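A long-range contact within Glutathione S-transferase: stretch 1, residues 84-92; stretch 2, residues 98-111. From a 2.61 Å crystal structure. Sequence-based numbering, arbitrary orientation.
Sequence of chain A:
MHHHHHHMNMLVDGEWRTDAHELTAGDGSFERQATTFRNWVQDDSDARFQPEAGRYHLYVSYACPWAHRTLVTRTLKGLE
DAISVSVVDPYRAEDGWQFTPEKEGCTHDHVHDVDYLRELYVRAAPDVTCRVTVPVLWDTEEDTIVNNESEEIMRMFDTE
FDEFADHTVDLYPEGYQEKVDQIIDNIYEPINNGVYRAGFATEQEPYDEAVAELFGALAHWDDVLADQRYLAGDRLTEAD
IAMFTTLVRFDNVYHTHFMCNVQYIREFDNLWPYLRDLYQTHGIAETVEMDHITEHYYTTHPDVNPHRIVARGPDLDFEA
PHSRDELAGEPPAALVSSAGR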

# COMPACT_ATOMS: atom_id res chain seq x y z
N SER A 84 -27.20 23.13 9.83
CA SER A 84 -27.07 21.92 10.64
C SER A 84 -26.46 20.78 9.83
O SER A 84 -26.44 20.82 8.60
CB SER A 84 -28.43 21.51 11.19
OG SER A 84 -29.35 21.26 10.15
N VAL A 85 -25.98 19.75 10.52
CA VAL A 85 -25.28 18.66 9.86
C VAL A 85 -25.53 17.30 10.52
O VAL A 85 -25.59 17.19 11.74
CB VAL A 85 -23.75 18.94 9.81
CG1 VAL A 85 -23.18 19.11 11.21
CG2 VAL A 85 -23.02 17.84 9.05
N SER A 86 -25.69 16.27 9.69
CA SER A 86 -25.78 14.90 10.16
C SER A 86 -24.60 14.09 9.62
O SER A 86 -24.20 14.27 8.47
CB SER A 86 -27.10 14.26 9.73
OG SER A 86 -28.20 14.85 10.40
N VAL A 87 -24.05 13.22 10.46
CA VAL A 87 -22.91 12.41 10.06
C VAL A 87 -23.29 10.94 9.91
O VAL A 87 -23.71 10.30 10.88
CB VAL A 87 -21.75 12.53 11.06
CG1 VAL A 87 -20.57 11.70 10.60
CG2 VAL A 87 -21.36 13.99 11.23
N VAL A 88 -23.13 10.41 8.71
CA VAL A 88 -23.48 9.02 8.42
C VAL A 88 -22.39 8.05 8.88
O VAL A 88 -21.26 8.45 9.15
CB VAL A 88 -23.74 8.81 6.92
CG1 VAL A 88 -24.83 9.75 6.43
CG2 VAL A 88 -22.47 9.03 6.13
N ASP A 89 -22.76 6.78 8.98
CA ASP A 89 -21.84 5.72 9.38
C ASP A 89 -20.70 5.59 8.37
O ASP A 89 -20.95 5.40 7.17
CB ASP A 89 -22.61 4.39 9.50
CG ASP A 89 -21.83 3.31 10.23
OD1 ASP A 89 -20.59 3.41 10.34
OD2 ASP A 89 -22.46 2.34 10.69
N PRO A 90 -19.45 5.70 8.84
CA PRO A 90 -18.27 5.50 7.99
C PRO A 90 -18.24 4.11 7.36
O PRO A 90 -17.68 3.95 6.27
CB PRO A 90 -17.10 5.69 8.96
CG PRO A 90 -17.68 5.53 10.32
CD PRO A 90 -19.07 6.07 10.21
N TYR A 91 -18.83 3.12 8.02
CA TYR A 91 -18.95 1.79 7.44
C TYR A 91 -20.27 1.68 6.68
O TYR A 91 -21.31 2.13 7.16
CB TYR A 91 -18.87 0.70 8.51
CG TYR A 91 -19.04 -0.70 7.96
CD1 TYR A 91 -17.96 -1.41 7.47
CD2 TYR A 91 -20.30 -1.30 7.91
CE1 TYR A 91 -18.11 -2.69 6.96
CE2 TYR A 91 -20.46 -2.58 7.40
CZ TYR A 91 -19.36 -3.26 6.93
OH TYR A 91 -19.52 -4.53 6.42
N ARG A 92 -20.22 1.09 5.50
CA ARG A 92 -21.41 0.88 4.70
C ARG A 92 -21.33 -0.42 3.91
O ARG A 92 -20.23 -0.92 3.63
CB ARG A 92 -21.63 2.05 3.74
CG ARG A 92 -20.52 2.25 2.73
CD ARG A 92 -21.02 3.02 1.53
NE ARG A 92 -19.92 3.52 0.70
CZ ARG A 92 -20.08 4.40 -0.28
NH1 ARG A 92 -21.29 4.88 -0.55
NH2 ARG A 92 -19.04 4.80 -1.00
N GLN A 98 -25.44 4.61 5.68
CA GLN A 98 -26.44 4.36 6.71
C GLN A 98 -26.23 5.25 7.93
O GLN A 98 -25.16 5.83 8.11
CB GLN A 98 -26.42 2.89 7.14
CG GLN A 98 -25.17 2.47 7.89
CD GLN A 98 -25.19 1.01 8.28
OE1 GLN A 98 -26.12 0.27 7.93
NE2 GLN A 98 -24.17 0.57 9.00
N PHE A 99 -27.26 5.36 8.76
CA PHE A 99 -27.19 6.16 9.98
C PHE A 99 -27.06 5.26 11.21
O PHE A 99 -27.90 4.40 11.45
CB PHE A 99 -28.42 7.06 10.11
CG PHE A 99 -28.49 8.14 9.06
CD1 PHE A 99 -29.08 7.90 7.83
CD2 PHE A 99 -27.96 9.40 9.31
CE1 PHE A 99 -29.15 8.89 6.88
CE2 PHE A 99 -28.03 10.39 8.36
CZ PHE A 99 -28.62 10.14 7.14
N THR A 100 -25.99 5.47 11.97
CA THR A 100 -25.73 4.70 13.18
C THR A 100 -25.34 5.65 14.31
O THR A 100 -24.16 5.83 14.60
CB THR A 100 -24.61 3.66 12.95
OG1 THR A 100 -24.83 2.99 11.71
CG2 THR A 100 -24.59 2.65 14.09
N PRO A 101 -26.35 6.25 14.97
CA PRO A 101 -26.15 7.33 15.94
C PRO A 101 -25.34 6.93 17.17
O PRO A 101 -24.63 7.77 17.72
CB PRO A 101 -27.59 7.70 16.34
CG PRO A 101 -28.39 6.47 16.07
CD PRO A 101 -27.77 5.86 14.85
N GLU A 102 -25.43 5.67 17.58
CA GLU A 102 -24.71 5.21 18.76
C GLU A 102 -23.20 5.16 18.51
O GLU A 102 -22.40 5.25 19.44
CB GLU A 102 -25.21 3.84 19.21
CG GLU A 102 -25.01 2.72 18.20
CD GLU A 102 -26.25 2.46 17.36
OE1 GLU A 102 -27.04 3.41 17.15
OE2 GLU A 102 -26.44 1.31 16.92
N LYS A 103 -22.83 5.01 17.24
CA LYS A 103 -21.42 4.91 16.86
C LYS A 103 -20.71 6.25 17.04
O LYS A 103 -21.29 7.31 16.78
CB LYS A 103 -21.29 4.42 15.42
CG LYS A 103 -19.89 3.99 15.02
CD LYS A 103 -19.91 3.25 13.69
CE LYS A 103 -18.53 2.76 13.31
NZ LYS A 103 -18.55 1.97 12.05
N GLU A 104 -19.46 6.20 17.49
CA GLU A 104 -18.69 7.40 17.78
C GLU A 104 -18.49 8.28 16.55
O GLU A 104 -18.00 7.83 15.52
CB GLU A 104 -17.32 7.02 18.36
CG GLU A 104 -16.37 8.19 18.55
CD GLU A 104 -16.87 9.20 19.56
OE1 GLU A 104 -17.45 8.77 20.58
OE2 GLU A 104 -16.67 10.41 19.34
N GLY A 105 -18.89 9.55 16.67
CA GLY A 105 -18.72 10.51 15.59
C GLY A 105 -19.93 10.59 14.68
O GLY A 105 -20.05 11.53 13.88
N CYS A 106 -20.83 9.62 14.79
CA CYS A 106 -22.01 9.56 13.94
C CYS A 106 -23.24 10.09 14.66
O CYS A 106 -23.31 10.07 15.89
CB CYS A 106 -22.25 8.13 13.47
SG CYS A 106 -20.76 7.24 13.00
N THR A 107 -24.22 10.55 13.89
CA THR A 107 -25.48 11.02 14.44
C THR A 107 -26.65 10.33 13.76
O THR A 107 -26.48 9.36 13.03
CB THR A 107 -25.64 12.55 14.29
OG1 THR A 107 -25.81 12.88 12.90
CG2 THR A 107 -24.42 13.28 14.84
N HIS A 108 -27.85 10.85 14.00
CA HIS A 108 -29.05 10.35 13.34
C HIS A 108 -29.50 11.34 12.27
O HIS A 108 -29.06 12.49 12.25
CB HIS A 108 -30.17 10.13 14.35
CG HIS A 108 -30.67 11.40 14.99
ND1 HIS A 108 -30.03 12.00 16.05
CD2 HIS A 108 -31.75 12.17 14.70
CE1 HIS A 108 -30.69 13.09 16.39
NE2 HIS A 108 -31.74 13.22 15.59
N ASP A 109 -30.37 10.88 11.37
CA ASP A 109 -30.95 11.77 10.38
C ASP A 109 -31.87 12.77 11.07
O ASP A 109 -32.99 12.44 11.44
CB ASP A 109 -31.72 10.97 9.32
CG ASP A 109 -32.57 11.84 8.42
OD1 ASP A 109 -32.13 12.96 8.09
OD2 ASP A 109 -33.68 11.41 8.04
N HIS A 110 -31.38 14.00 11.23
CA HIS A 110 -32.11 15.02 11.97
C HIS A 110 -33.44 15.41 11.32
O HIS A 110 -34.32 15.95 11.99
CB HIS A 110 -31.24 16.27 12.13
CG HIS A 110 -30.05 16.07 13.01
ND1 HIS A 110 -28.89 15.48 12.57
CD2 HIS A 110 -29.83 16.39 14.31
CE1 HIS A 110 -28.01 15.44 13.55
NE2 HIS A 110 -28.55 15.99 14.62
N VAL A 111 -33.58 15.13 10.03
CA VAL A 111 -34.76 15.56 9.30
C VAL A 111 -35.90 14.55 9.36
O VAL A 111 -36.98 14.85 9.87
CB VAL A 111 -34.43 15.85 7.82
CG1 VAL A 111 -35.68 16.26 7.07
CG2 VAL A 111 -33.38 16.95 7.73
O HOH W 1 -24.89 7.82 11.68

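How does stretch 2 first take hold of stretch 1? Gln 98 does so with both its backbone and its side chain. Its carbonyl O accepts a hydrogen bond from Asp 89 N at 2.7 Å, nearly straight, while its amide NE2 donates to Asp 89 OD2 at 3.0 Å. One residue is thus gripped at two points. Phe 99 follows, and although its CA-to-CB bond points away, the ring comes back nearer to stretch 1. Val 88 CG1 sits over one face, 4.1 Å from the ring centroid, in a CH-pi contact, while Ser 86 CB lies at the ring edge, 4.2 Å from Phe 99 CE2.

Why does Asp 89 gather so many partners? Asp 89 is buried, and three donors from stretch 2 converge on its carboxylate. Thr 100 OG1 gives a short hydrogen bond of 2.7 Å to Asp 89 OD2, the same oxygen that Gln 98 uses. The chain then folds through a type I turn from Thr 100 to Lys 103, closed by Lys 103 N to Thr 100 O at 3.1 Å. At the end of this turn, the fully extended Lys 103 side chain brings NZ to Asp 89 OD1, forming a salt bridge at 3.0 Å. That oxygen also accepts from Tyr 91 N at 2.9 Å, so both carboxylate oxygens are engaged.

What shapes the next bend, and what does it press against? A type II turn runs from Lys 103 to Cys 106, with Cys 106 N donating to Lys 103 O at 3.1 Å. Gly 105 adopts a positive phi, where a CB would be jammed against the carbonyl O of Glu 104; its own carbonyl O lies 3.3 Å from Val 87 CG1. Cys 106 then packs its SG against Pro 90 CD at 3.5 Å, an apolar contact beside the charged cluster.

How is the strand of stretch 1 held near the end of stretch 2? Thr 107 meets Val 87 twice: Thr 107 N donates to Val 87 O at 3.1 Å, and Val 87 N donates to Thr 107 OG1 at 3.0 Å. The side-chain hydroxyl therefore serves as acceptor where a backbone ladder would use a carbonyl. A water reinforces the junction, donating to Val 87 O (2.9 Å from the water O) and Thr 107 O (2.6 Å) and accepting from Thr 100 N (2.6 Å). Farther on, His 110 turns its ring edge to Ser 86, and ND1 forms a very short hydrogen bond of 2.4 Å with Ser 86 OG.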